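Side-chain contacts in cellulase CEL9M (Clostridium cellulolyticum, PDB 1IA6), which probably hydrolyses internal beta-1,4-glucosidic linkages in cellulose, lichenin and cereal beta-D-glucans, as a family 9 glycoside hydrolase: residues 2-7 / 339-344; 8-13 / 83-88; 316-321 / 331-336; 296-301 / 305-310. All coordinates share one frame; numbering follows the deposited sequence.

Interaction 1: 2-7 / 339-344; sequences GTHDYS and YILGDN. With NI (nickel (II) ion), chain D.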
loop_
_atom_site.group_PDB
_atom_site.type_symbol
_atom_site.label_atom_id
_atom_site.label_comp_id
_atom_site.label_asym_id
_atom_site.label_seq_id
_atom_site.Cartn_x
_atom_site.Cartn_y
_atom_site.Cartn_z
ATOM N N GLY A 2 22.614 -16.894 7.671
ATOM C CA GLY A 2 21.993 -17.768 8.649
ATOM C C GLY A 2 20.901 -17.083 9.449
ATOM O O GLY A 2 19.875 -17.689 9.759
ATOM N N THR A 3 21.120 -15.814 9.784
ATOM C CA THR A 3 20.146 -15.050 10.553
ATOM C C THR A 3 19.922 -13.669 9.940
ATOM O O THR A 3 20.831 -13.092 9.342
ATOM C CB THR A 3 20.610 -14.880 12.012
ATOM O OG1 THR A 3 19.586 -14.219 12.765
ATOM C CG2 THR A 3 21.892 -14.061 12.073
ATOM N N HIS A 4 18.708 -13.149 10.087
ATOM C CA HIS A 4 18.355 -11.838 9.546
ATOM C C HIS A 4 17.660 -10.981 10.598
ATOM O O HIS A 4 16.969 -11.498 11.477
ATOM C CB HIS A 4 17.439 -12.005 8.329
ATOM C CG HIS A 4 18.139 -12.536 7.117
ATOM N ND1 HIS A 4 18.913 -11.742 6.298
ATOM C CD2 HIS A 4 18.212 -13.788 6.607
ATOM C CE1 HIS A 4 19.433 -12.482 5.335
ATOM N NE2 HIS A 4 19.024 -13.727 5.499
ATOM N N ASP A 5 17.850 -9.667 10.507
ATOM C CA ASP A 5 17.235 -8.740 11.453
ATOM C C ASP A 5 15.919 -8.211 10.887
ATOM O O ASP A 5 15.868 -7.109 10.334
ATOM C CB ASP A 5 18.185 -7.572 11.738
ATOM C CG ASP A 5 17.691 -6.671 12.860
ATOM O OD1 ASP A 5 16.603 -6.937 13.416
ATOM O OD2 ASP A 5 18.397 -5.695 13.189
ATOM N N TYR A 6 14.858 -9.001 11.026
ATOM C CA TYR A 6 13.542 -8.612 10.522
ATOM C C TYR A 6 12.940 -7.469 11.334
ATOM O O TYR A 6 12.153 -6.683 10.817
ATOM C CB TYR A 6 12.582 -9.802 10.559
ATOM C CG TYR A 6 13.045 -11.000 9.757
ATOM C CD1 TYR A 6 13.205 -10.921 8.374
ATOM C CD2 TYR A 6 13.335 -12.207 10.385
ATOM C CE1 TYR A 6 13.646 -12.022 7.638
ATOM C CE2 TYR A 6 13.775 -13.310 9.660
ATOM C CZ TYR A 6 13.930 -13.212 8.291
ATOM O OH TYR A 6 14.384 -14.297 7.580
ATOM N N SER A 7 13.316 -7.392 12.606
ATOM C CA SER A 7 12.819 -6.355 13.500
ATOM C C SER A 7 13.197 -4.951 13.034
ATOM O O SER A 7 12.345 -4.060 12.965
ATOM C CB SER A 7 13.363 -6.586 14.914
ATOM O OG SER A 7 12.877 -5.607 15.813
ATOM N N TYR A 339 15.763 -12.362 0.252
ATOM C CA TYR A 339 16.362 -11.842 -0.973
ATOM C C TYR A 339 16.351 -10.316 -0.910
ATOM O O TYR A 339 17.352 -9.660 -1.205
ATOM C CB TYR A 339 15.575 -12.335 -2.193
ATOM C CG TYR A 339 16.144 -11.896 -3.528
ATOM C CD1 TYR A 339 15.976 -10.587 -3.983
ATOM C CD2 TYR A 339 16.845 -12.790 -4.338
ATOM C CE1 TYR A 339 16.491 -10.179 -5.213
ATOM C CE2 TYR A 339 17.365 -12.393 -5.572
ATOM C CZ TYR A 339 17.184 -11.087 -6.003
ATOM O OH TYR A 339 17.689 -10.684 -7.220
ATOM N N ILE A 340 15.213 -9.761 -0.505
ATOM C CA ILE A 340 15.050 -8.318 -0.384
ATOM C C ILE A 340 16.028 -7.725 0.633
ATOM O O ILE A 340 16.580 -6.646 0.418
ATOM C CB ILE A 340 13.591 -7.977 0.030
ATOM C CG1 ILE A 340 12.649 -8.277 -1.138
ATOM C CG2 ILE A 340 13.481 -6.516 0.471
ATOM C CD1 ILE A 340 11.177 -8.206 -0.782
ATOM N N LEU A 341 16.249 -8.443 1.731
ATOM C CA LEU A 341 17.142 -7.981 2.786
ATOM C C LEU A 341 18.637 -8.077 2.475
ATOM O O LEU A 341 19.456 -7.517 3.208
ATOM C CB LEU A 341 16.840 -8.728 4.088
ATOM C CG LEU A 341 15.433 -8.511 4.653
ATOM C CD1 LEU A 341 15.231 -9.367 5.899
ATOM C CD2 LEU A 341 15.235 -7.042 4.978
ATOM N N GLY A 342 19.003 -8.788 1.412
ATOM C CA GLY A 342 20.416 -8.879 1.079
ATOM C C GLY A 342 20.929 -10.198 0.538
ATOM O O GLY A 342 22.052 -10.263 0.046
ATOM N N ASP A 343 20.126 -11.250 0.634
ATOM C CA ASP A 343 20.525 -12.566 0.138
ATOM C C ASP A 343 20.290 -12.653 -1.362
ATOM O O ASP A 343 19.382 -13.353 -1.806
ATOM C CB ASP A 343 19.707 -13.656 0.827
ATOM C CG ASP A 343 20.244 -14.017 2.191
ATOM O OD1 ASP A 343 21.014 -13.221 2.771
ATOM O OD2 ASP A 343 19.881 -15.104 2.683
ATOM N N ASN A 344 21.105 -11.951 -2.140
ATOM C CA ASN A 344 20.946 -11.952 -3.590
ATOM C C ASN A 344 22.293 -11.808 -4.294
ATOM O O ASN A 344 23.291 -11.436 -3.676
ATOM C CB ASN A 344 20.007 -10.812 -3.998
ATOM C CG ASN A 344 20.465 -9.467 -3.466
ATOM O OD1 ASN A 344 21.526 -8.972 -3.840
ATOM N ND2 ASN A 344 19.671 -8.876 -2.578
HETATM NI NI NI D . 19.934 -15.422 4.642
HETATM O O HOH W 1 18.531 -16.985 4.650
#

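Interaction 2: 8-13 / 83-88; sequences TALKDS and ESFDAT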
loop_
_atom_site.group_PDB
_atom_site.type_symbol
_atom_site.label_atom_id
_atom_site.label_comp_id
_atom_site.label_asym_id
_atom_site.label_seq_id
_atom_site.Cartn_x
_atom_site.Cartn_y
_atom_site.Cartn_z
ATOM N N THR A 8 14.476 -4.756 12.723
ATOM C CA THR A 8 14.960 -3.458 12.272
ATOM C C THR A 8 14.383 -3.114 10.903
ATOM O O THR A 8 14.059 -1.959 10.630
ATOM C CB THR A 8 16.500 -3.431 12.207
ATOM O OG1 THR A 8 17.034 -3.634 13.521
ATOM C CG2 THR A 8 16.993 -2.087 11.683
ATOM N N ALA A 9 14.251 -4.116 10.041
ATOM C CA ALA A 9 13.697 -3.882 8.711
ATOM C C ALA A 9 12.252 -3.407 8.851
ATOM O O ALA A 9 11.817 -2.502 8.141
ATOM C CB ALA A 9 13.756 -5.158 7.880
ATOM N N LEU A 10 11.508 -4.023 9.767
ATOM C CA LEU A 10 10.118 -3.638 9.985
ATOM C C LEU A 10 10.037 -2.174 10.408
ATOM O O LEU A 10 9.271 -1.400 9.834
ATOM C CB LEU A 10 9.472 -4.516 11.060
ATOM C CG LEU A 10 8.030 -4.142 11.418
ATOM C CD1 LEU A 10 7.142 -4.243 10.176
ATOM C CD2 LEU A 10 7.519 -5.065 12.514
ATOM N N LYS A 11 10.830 -1.800 11.407
ATOM C CA LYS A 11 10.848 -0.423 11.890
ATOM C C LYS A 11 11.133 0.540 10.745
ATOM O O LYS A 11 10.457 1.557 10.594
ATOM C CB LYS A 11 11.918 -0.234 12.967
ATOM C CG LYS A 11 11.972 1.197 13.504
ATOM C CD LYS A 11 13.146 1.430 14.450
ATOM C CE LYS A 11 14.475 1.426 13.711
ATOM N NZ LYS A 11 15.618 1.767 14.612
ATOM N N ASP A 12 12.143 0.218 9.941
ATOM C CA ASP A 12 12.500 1.072 8.816
ATOM C C ASP A 12 11.380 1.187 7.786
ATOM O O ASP A 12 11.106 2.276 7.303
ATOM C CB ASP A 12 13.752 0.552 8.101
ATOM C CG ASP A 12 15.012 0.687 8.931
ATOM O OD1 ASP A 12 15.043 1.508 9.871
ATOM O OD2 ASP A 12 15.988 -0.026 8.623
ATOM N N SER A 13 10.740 0.066 7.453
ATOM C CA SER A 13 9.674 0.061 6.450
ATOM C C SER A 13 8.481 0.927 6.849
ATOM O O SER A 13 7.770 1.457 5.993
ATOM C CB SER A 13 9.218 -1.377 6.159
ATOM O OG SER A 13 8.582 -1.964 7.278
ATOM N N GLU A 83 0.888 -8.759 17.229
ATOM C CA GLU A 83 1.941 -9.173 18.156
ATOM C C GLU A 83 3.324 -8.757 17.680
ATOM O O GLU A 83 4.177 -8.374 18.481
ATOM C CB GLU A 83 1.921 -10.693 18.353
ATOM C CG GLU A 83 0.694 -11.230 19.074
ATOM C CD GLU A 83 -0.601 -10.904 18.356
ATOM O OE1 GLU A 83 -0.707 -11.200 17.144
ATOM O OE2 GLU A 83 -1.516 -10.354 19.008
ATOM N N SER A 84 3.546 -8.839 16.373
ATOM C CA SER A 84 4.835 -8.471 15.798
ATOM C C SER A 84 5.153 -7.001 16.018
ATOM O O SER A 84 6.303 -6.644 16.264
ATOM C CB SER A 84 4.861 -8.779 14.299
ATOM O OG SER A 84 4.684 -10.163 14.072
ATOM N N PHE A 85 4.137 -6.147 15.915
ATOM C CA PHE A 85 4.339 -4.720 16.122
ATOM C C PHE A 85 4.537 -4.408 17.610
ATOM O O PHE A 85 5.408 -3.616 17.973
ATOM C CB PHE A 85 3.149 -3.916 15.579
ATOM C CG PHE A 85 2.972 -4.014 14.085
ATOM C CD1 PHE A 85 2.328 -5.108 13.514
ATOM C CD2 PHE A 85 3.451 -3.006 13.251
ATOM C CE1 PHE A 85 2.159 -5.199 12.130
ATOM C CE2 PHE A 85 3.288 -3.087 11.867
ATOM C CZ PHE A 85 2.642 -4.183 11.307
ATOM N N ASP A 86 3.736 -5.032 18.469
ATOM C CA ASP A 86 3.857 -4.796 19.908
ATOM C C ASP A 86 5.232 -5.211 20.429
ATOM O O ASP A 86 5.901 -4.444 21.116
ATOM C CB ASP A 86 2.793 -5.573 20.693
ATOM C CG ASP A 86 1.393 -5.027 20.494
ATOM O OD1 ASP A 86 1.249 -3.835 20.152
ATOM O OD2 ASP A 86 0.431 -5.794 20.699
ATOM N N ALA A 87 5.642 -6.429 20.090
ATOM C CA ALA A 87 6.921 -6.973 20.538
ATOM C C ALA A 87 8.137 -6.163 20.108
ATOM O O ALA A 87 9.126 -6.090 20.842
ATOM C CB ALA A 87 7.063 -8.416 20.058
ATOM N N THR A 88 8.071 -5.555 18.927
ATOM C CA THR A 88 9.188 -4.762 18.422
ATOM C C THR A 88 9.053 -3.275 18.728
ATOM O O THR A 88 9.887 -2.476 18.308
ATOM C CB THR A 88 9.353 -4.934 16.895
ATOM O OG1 THR A 88 8.127 -4.590 16.237
ATOM C CG2 THR A 88 9.719 -6.369 16.558
#

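Interaction 3: 316-321 / 331-336; sequences VMLVYC and DLAKKQ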
loop_
_atom_site.group_PDB
_atom_site.type_symbol
_atom_site.label_atom_id
_atom_site.label_comp_id
_atom_site.label_asym_id
_atom_site.label_seq_id
_atom_site.Cartn_x
_atom_site.Cartn_y
_atom_site.Cartn_z
ATOM N N VAL A 316 0.412 -12.330 1.592
ATOM C CA VAL A 316 -0.838 -13.081 1.528
ATOM C C VAL A 316 -0.614 -14.525 1.977
ATOM O O VAL A 316 -1.415 -15.082 2.729
ATOM C CB VAL A 316 -1.423 -13.074 0.095
ATOM C CG1 VAL A 316 -2.717 -13.879 0.053
ATOM C CG2 VAL A 316 -1.682 -11.638 -0.347
ATOM N N MET A 317 0.479 -15.129 1.521
ATOM C CA MET A 317 0.790 -16.500 1.905
ATOM C C MET A 317 0.995 -16.626 3.414
ATOM O O MET A 317 0.589 -17.618 4.016
ATOM C CB MET A 317 2.043 -16.994 1.181
ATOM C CG MET A 317 1.878 -17.117 -0.318
ATOM S SD MET A 317 3.382 -17.729 -1.094
ATOM C CE MET A 317 2.719 -18.358 -2.649
ATOM N N LEU A 318 1.624 -15.628 4.029
ATOM C CA LEU A 318 1.851 -15.686 5.474
ATOM C C LEU A 318 0.568 -15.497 6.277
ATOM O O LEU A 318 0.424 -16.056 7.366
ATOM C CB LEU A 318 2.899 -14.651 5.902
ATOM C CG LEU A 318 4.321 -14.925 5.401
ATOM C CD1 LEU A 318 5.282 -13.949 6.054
ATOM C CD2 LEU A 318 4.722 -16.358 5.729
ATOM N N VAL A 319 -0.367 -14.708 5.755
ATOM C CA VAL A 319 -1.634 -14.513 6.453
ATOM C C VAL A 319 -2.372 -15.848 6.397
ATOM O O VAL A 319 -2.959 -16.294 7.384
ATOM C CB VAL A 319 -2.489 -13.418 5.779
ATOM C CG1 VAL A 319 -3.855 -13.332 6.447
ATOM C CG2 VAL A 319 -1.776 -12.080 5.878
ATOM N N TYR A 320 -2.320 -16.490 5.234
ATOM C CA TYR A 320 -2.957 -17.784 5.032
ATOM C C TYR A 320 -2.367 -18.821 5.991
ATOM O O TYR A 320 -3.091 -19.651 6.544
ATOM C CB TYR A 320 -2.742 -18.248 3.588
ATOM C CG TYR A 320 -3.285 -19.623 3.286
ATOM C CD1 TYR A 320 -4.651 -19.828 3.102
ATOM C CD2 TYR A 320 -2.433 -20.721 3.183
ATOM C CE1 TYR A 320 -5.157 -21.098 2.817
ATOM C CE2 TYR A 320 -2.927 -21.993 2.902
ATOM C CZ TYR A 320 -4.288 -22.173 2.718
ATOM O OH TYR A 320 -4.780 -23.427 2.423
ATOM N N CYS A 321 -1.052 -18.765 6.192
ATOM C CA CYS A 321 -0.373 -19.719 7.070
ATOM C C CYS A 321 -0.755 -19.650 8.547
ATOM O O CYS A 321 -0.440 -20.562 9.311
ATOM C CB CYS A 321 1.145 -19.581 6.927
ATOM S SG CYS A 321 1.782 -20.302 5.399
ATOM N N ASP A 331 8.530 -21.456 3.300
ATOM C CA ASP A 331 9.862 -21.447 2.708
ATOM C C ASP A 331 9.934 -20.474 1.539
ATOM O O ASP A 331 10.921 -19.759 1.378
ATOM C CB ASP A 331 10.261 -22.844 2.226
ATOM C CG ASP A 331 10.413 -23.835 3.362
ATOM O OD1 ASP A 331 10.867 -23.429 4.454
ATOM O OD2 ASP A 331 10.089 -25.024 3.159
ATOM N N LEU A 332 8.886 -20.446 0.723
ATOM C CA LEU A 332 8.866 -19.551 -0.430
ATOM C C LEU A 332 8.871 -18.109 0.056
ATOM O O LEU A 332 9.674 -17.292 -0.401
ATOM C CB LEU A 332 7.622 -19.814 -1.292
ATOM C CG LEU A 332 7.541 -19.153 -2.676
ATOM C CD1 LEU A 332 6.416 -19.793 -3.472
ATOM C CD2 LEU A 332 7.314 -17.658 -2.546
ATOM N N ALA A 333 7.974 -17.804 0.988
ATOM C CA ALA A 333 7.864 -16.456 1.536
ATOM C C ALA A 333 9.171 -15.996 2.169
ATOM O O ALA A 333 9.604 -14.860 1.966
ATOM C CB ALA A 333 6.735 -16.403 2.569
ATOM N N LYS A 334 9.801 -16.881 2.935
ATOM C CA LYS A 334 11.051 -16.543 3.596
ATOM C C LYS A 334 12.161 -16.244 2.596
ATOM O O LYS A 334 12.971 -15.353 2.823
ATOM C CB LYS A 334 11.497 -17.670 4.529
ATOM C CG LYS A 334 12.655 -17.273 5.431
ATOM C CD LYS A 334 13.039 -18.399 6.381
ATOM C CE LYS A 334 14.028 -17.919 7.433
ATOM N NZ LYS A 334 15.312 -17.460 6.843
ATOM N N LYS A 335 12.199 -16.983 1.492
ATOM C CA LYS A 335 13.229 -16.755 0.486
ATOM C C LYS A 335 13.073 -15.389 -0.178
ATOM O O LYS A 335 14.063 -14.714 -0.459
ATOM C CB LYS A 335 13.202 -17.860 -0.572
ATOM C CG LYS A 335 13.683 -19.212 -0.053
ATOM C CD LYS A 335 13.793 -20.235 -1.175
ATOM C CE LYS A 335 14.324 -21.567 -0.664
ATOM N NZ LYS A 335 14.478 -22.555 -1.771
ATOM N N GLN A 336 11.833 -14.976 -0.419
ATOM C CA GLN A 336 11.591 -13.680 -1.046
ATOM C C GLN A 336 12.002 -12.552 -0.113
ATOM O O GLN A 336 12.636 -11.585 -0.535
ATOM C CB GLN A 336 10.116 -13.532 -1.421
ATOM C CG GLN A 336 9.626 -14.632 -2.339
ATOM C CD GLN A 336 10.562 -14.853 -3.512
ATOM O OE1 GLN A 336 10.694 -14.000 -4.393
ATOM N NE2 GLN A 336 11.232 -15.998 -3.518
#

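Interaction 4: 296-301 / 305-310; sequences GGLKWL and GVLRYA. With SO4 (sulfate ion), chain E.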
loop_
_atom_site.group_PDB
_atom_site.type_symbol
_atom_site.label_atom_id
_atom_site.label_comp_id
_atom_site.label_asym_id
_atom_site.label_seq_id
_atom_site.Cartn_x
_atom_site.Cartn_y
_atom_site.Cartn_z
ATOM N N GLY A 296 18.927 -16.122 -8.932
ATOM C CA GLY A 296 19.096 -15.780 -7.530
ATOM C C GLY A 296 17.974 -16.225 -6.606
ATOM O O GLY A 296 18.090 -16.095 -5.390
ATOM N N GLY A 297 16.881 -16.733 -7.170
ATOM C CA GLY A 297 15.781 -17.204 -6.342
ATOM C C GLY A 297 14.580 -16.284 -6.203
ATOM O O GLY A 297 13.619 -16.613 -5.504
ATOM N N LEU A 298 14.620 -15.134 -6.864
ATOM C CA LEU A 298 13.516 -14.180 -6.794
ATOM C C LEU A 298 12.372 -14.547 -7.733
ATOM O O LEU A 298 12.603 -14.891 -8.890
ATOM C CB LEU A 298 14.012 -12.775 -7.158
ATOM C CG LEU A 298 12.962 -11.681 -7.375
ATOM C CD1 LEU A 298 12.259 -11.367 -6.058
ATOM C CD2 LEU A 298 13.637 -10.428 -7.924
ATOM N N LYS A 299 11.143 -14.484 -7.229
ATOM C CA LYS A 299 9.973 -14.748 -8.061
ATOM C C LYS A 299 9.761 -13.440 -8.815
ATOM O O LYS A 299 9.489 -12.399 -8.211
ATOM C CB LYS A 299 8.755 -15.075 -7.195
ATOM C CG LYS A 299 8.825 -16.442 -6.537
ATOM C CD LYS A 299 8.754 -17.540 -7.584
ATOM C CE LYS A 299 8.875 -18.919 -6.961
ATOM N NZ LYS A 299 8.802 -19.979 -8.006
ATOM N N TRP A 300 9.887 -13.508 -10.135
ATOM C CA TRP A 300 9.787 -12.346 -11.013
ATOM C C TRP A 300 8.468 -12.349 -11.779
ATOM O O TRP A 300 8.336 -13.040 -12.788
ATOM C CB TRP A 300 10.964 -12.398 -11.998
ATOM C CG TRP A 300 11.365 -11.094 -12.608
ATOM C CD1 TRP A 300 12.256 -10.192 -12.104
ATOM C CD2 TRP A 300 10.923 -10.563 -13.860
ATOM N NE1 TRP A 300 12.398 -9.133 -12.966
ATOM C CE2 TRP A 300 11.591 -9.335 -14.053
ATOM C CE3 TRP A 300 10.025 -11.007 -14.839
ATOM C CZ2 TRP A 300 11.393 -8.544 -15.188
ATOM C CZ3 TRP A 300 9.827 -10.220 -15.968
ATOM C CH2 TRP A 300 10.510 -9.002 -16.130
ATOM N N LEU A 301 7.494 -11.573 -11.312
ATOM C CA LEU A 301 6.189 -11.526 -11.966
ATOM C C LEU A 301 6.175 -10.650 -13.215
ATOM O O LEU A 301 5.638 -11.041 -14.255
ATOM C CB LEU A 301 5.127 -11.018 -10.988
ATOM C CG LEU A 301 3.700 -10.981 -11.544
ATOM C CD1 LEU A 301 3.216 -12.411 -11.799
ATOM C CD2 LEU A 301 2.775 -10.276 -10.550
ATOM N N GLY A 305 8.320 -2.586 -10.603
ATOM C CA GLY A 305 8.017 -2.819 -9.201
ATOM C C GLY A 305 8.032 -4.308 -8.923
ATOM O O GLY A 305 7.127 -4.841 -8.283
ATOM N N VAL A 306 9.073 -4.990 -9.397
ATOM C CA VAL A 306 9.160 -6.431 -9.219
ATOM C C VAL A 306 9.192 -6.894 -7.762
ATOM O O VAL A 306 8.548 -7.885 -7.418
ATOM C CB VAL A 306 10.372 -7.022 -9.990
ATOM C CG1 VAL A 306 11.670 -6.515 -9.411
ATOM C CG2 VAL A 306 10.316 -8.540 -9.951
ATOM N N LEU A 307 9.920 -6.185 -6.902
ATOM C CA LEU A 307 9.994 -6.573 -5.489
ATOM C C LEU A 307 8.663 -6.321 -4.788
ATOM O O LEU A 307 8.297 -7.030 -3.849
ATOM C CB LEU A 307 11.116 -5.812 -4.779
ATOM C CG LEU A 307 12.515 -6.103 -5.340
ATOM C CD1 LEU A 307 13.551 -5.301 -4.569
ATOM C CD2 LEU A 307 12.812 -7.597 -5.236
ATOM N N ARG A 308 7.946 -5.304 -5.249
ATOM C CA ARG A 308 6.641 -4.971 -4.698
ATOM C C ARG A 308 5.719 -6.185 -4.851
ATOM O O ARG A 308 4.988 -6.542 -3.925
ATOM C CB ARG A 308 6.085 -3.733 -5.429
ATOM C CG ARG A 308 4.579 -3.504 -5.361
ATOM C CD ARG A 308 3.876 -4.202 -6.513
ATOM N NE ARG A 308 4.378 -3.780 -7.824
ATOM C CZ ARG A 308 4.017 -2.669 -8.465
ATOM N NH1 ARG A 308 3.141 -1.826 -7.931
ATOM N NH2 ARG A 308 4.519 -2.411 -9.666
ATOM N N TYR A 309 5.771 -6.838 -6.011
ATOM C CA TYR A 309 4.936 -8.011 -6.250
ATOM C C TYR A 309 5.351 -9.209 -5.403
ATOM O O TYR A 309 4.498 -9.905 -4.853
ATOM C CB TYR A 309 4.968 -8.402 -7.731
ATOM C CG TYR A 309 4.285 -7.408 -8.641
ATOM C CD1 TYR A 309 2.975 -6.998 -8.392
ATOM C CD2 TYR A 309 4.939 -6.881 -9.756
ATOM C CE1 TYR A 309 2.332 -6.090 -9.227
ATOM C CE2 TYR A 309 4.301 -5.969 -10.601
ATOM C CZ TYR A 309 2.998 -5.580 -10.326
ATOM O OH TYR A 309 2.351 -4.681 -11.145
ATOM N N ALA A 310 6.656 -9.456 -5.301
ATOM C CA ALA A 310 7.146 -10.588 -4.517
ATOM C C ALA A 310 6.768 -10.452 -3.041
ATOM O O ALA A 310 6.370 -11.432 -2.397
ATOM C CB ALA A 310 8.665 -10.715 -4.666
HETATM S S SO4 E . 2.735 0.594 -11.168
HETATM O O1 SO4 E . 3.421 1.893 -11.334
HETATM O O2 SO4 E . 2.300 0.451 -9.766
HETATM O O3 SO4 E . 3.669 -0.496 -11.521
HETATM O O4 SO4 E . 1.562 0.544 -12.069
HETATM O O HOH W 2 7.736 -10.318 -8.627
#

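Interaction 1: 2-7 / 339-344
His-4 and Asp-343 reach toward each other from opposite directions and share a nickel ion, a metal site that joins the extended N-terminal residues to the end of helix 327-341 in this helical barrel. The imidazole uses NE2, 2.1 Å from the nickel, and the carboxylate uses OD2, 2.0 Å from it. The ring and carboxylate planes are turned 62° apart. His-4 has CG beside the backbone N (chi1 -72°), which sends the ring across to the other segment and leaves its edge facing the Asp-343 carboxylate. His-4 NE2 and Asp-343 OD2 are 3.2 Å apart because both bind the same metal; they are not hydrogen-bonded to each other. Water 1 and the N and O of Ala-1 complete the five ligands. Behind Asp-343, the helix closes at Gly-342 in a Schellman motif, and Asp-343 itself sits at the centre of an inverse gamma turn. There Tyr-339 O receives both Gly-342 N and the ND2 of Asn-344, the latter at 2.8 Å and in the carbonyl plane. Away from the metal, toward helix 6-15, the contact turns apolar. Tyr-6, at the start of that helix, crosses Leu-341 at about a right angle, while its OH is hydrogen-bonded to Asp-338. His-4 CB lies over one face of the Tyr-6 ring, toward its rim, and Leu-341 CD1 lies 3.5 Å from Tyr-6 CE1.

Interaction 2: 8-13 / 83-88
With CG anti to the backbone N (chi1 177°) and chi2 near 60°, Leu-10 holds its two methyl groups out from helix 6-15 toward the end of helix 82-87. Thr-88 answers with OG1 placed between its own backbone N and carbonyl carbon (chi1 56°), which turns the hydroxyl back over the last helical turn. Leu-10 CD2 rests 3.8 Å from Thr-88 OG1, the two side chains crossing at about a right angle. The same methyl lies 4.2 Å from Ser-84 O, so it sits against the polar pair formed where Thr-88 OG1 hydrogen-bonds Ser-84 O at 2.7 Å, in the carbonyl plane. That bond reinforces a weak backbone link from Thr-88 N to the same oxygen, and Asn-90 ND2 also bonds the threonine hydroxyl. The other branch, Leu-10 CD1, approaches the Phe-85 ring obliquely and more loosely, 4.4 Å from CE2. On the Leu-10 side, Ser-13 OG returns to Leu-10 O at 2.7 Å, tilted from the carbonyl plane. Helix 413-429 packs against both partners: Leu-10 touches Ile-427, Phe-85 touches Ala-424, and Ser-84 OG bonds the Ala-424 carbonyl. The result is buried helix-to-helix packing of the kind that builds the alpha barrel of family 9 glycoside hydrolases, away from the metal and predicted catalytic sites.

Interaction 3: 316-321 / 331-336
Leu-318 CD2 presses on Ala-333 CB at 3.7 Å, and its CG stands 4.0 Å from the same methyl, so one branch and the fork behind it bear on the small side chain. Beside this pair, Met-317 runs out with its chain extended beyond CG (chi2 -179°) and crosses Leu-332 at about a right angle. Its two terminal atoms meet different branches: Met-317 CE lies 4.1 Å from Leu-332 CD1, while Met-317 SD lies 4.2 Å from Leu-332 CD2. A chi1 of -169° puts Leu-332 CG beside the carbonyl carbon, from where the two methyls reach the methionine. The small Ala-333 lets the backbones come close, with Met-317 CA and Ala-333 CA 7.1 Å apart. These residues join helices 306-323 and 327-341, successive members of the alpha barrel linked by a short turn. The packing is wholly apolar and buried, with van der Waals contact alone across it. Further out, Leu-329 and Leu-330 of helix 327-341 continue it against Met-317 and Leu-318 respectively, and Ser-314 touches Ala-333 from helix 306-323. On the far side of helix 306-323, Val-316 and Val-319 pack on Leu-265 of helix 260-271, while Lys-334 of the partner helix forms a salt bridge with Asp-338.

Interaction 4: 296-301 / 305-310
Val-306 pushes its CG2 methyl onto one face of the Trp-300 indole, 3.3 Å from CD1, where the loop 296-301 folds back over the first turns of helix 306-323 in the alpha barrel. With CG1 between the backbone N and the carbonyl carbon (chi1 65°), CG2 is left anti to the N and faces the indole; it also lies 4.3 Å from Leu-298 CD2. Leu-298 is the bump on the loop: its CD1 settles into the hollow between Leu-307 CD2 and Ala-310 CB, 3.9 Å from each. The small Ala-310 allows the close approach, while Gln-336 and Tyr-339 of helix 327-341 also touch Leu-298. At the other end, Leu-301 lays CD2 over the face of Tyr-309 in a CH-pi contact, 4.0 Å from the ring centroid. The opposite face of that ring carries Arg-308 NE over its centre. Arg-308, bent at chi2 and chi3, hydrogen-bonds Gly-305 O through NE, and its two terminal nitrogens hold a sulfate that was probably picked up from the crystallisation solution. NH1 also forms a salt bridge with Asp-414. Between loop and helix a single water bridges the polar backbone: it donates to Lys-299 O and to Val-306 O, and accepts from Leu-301 N at 3.0 Å.

Overall arrangement
Helix 6-15 serves both interactions 1 and 2, helix 327-341 serves 1 and 3, and helix 306-323 serves 3 and 4. Interactions 2 and 3 are buried and rest on apolar packing, although 2 also involves a threonine hydroxyl. Interactions 1 and 4 are only partly buried and carry more polar chemistry, a metal in one and a bridging water in the other. Gln-336 ties 3 to 4 through probable hydrogen bonds to Lys-299 N and Gly-297 O, whereas 1 touches 2 through Leu-341 and Ala-9. Interactions 2 and 4 stand apart, their nearest atoms about 12 Å from each other. Along the chain, interaction 1 encloses the other three.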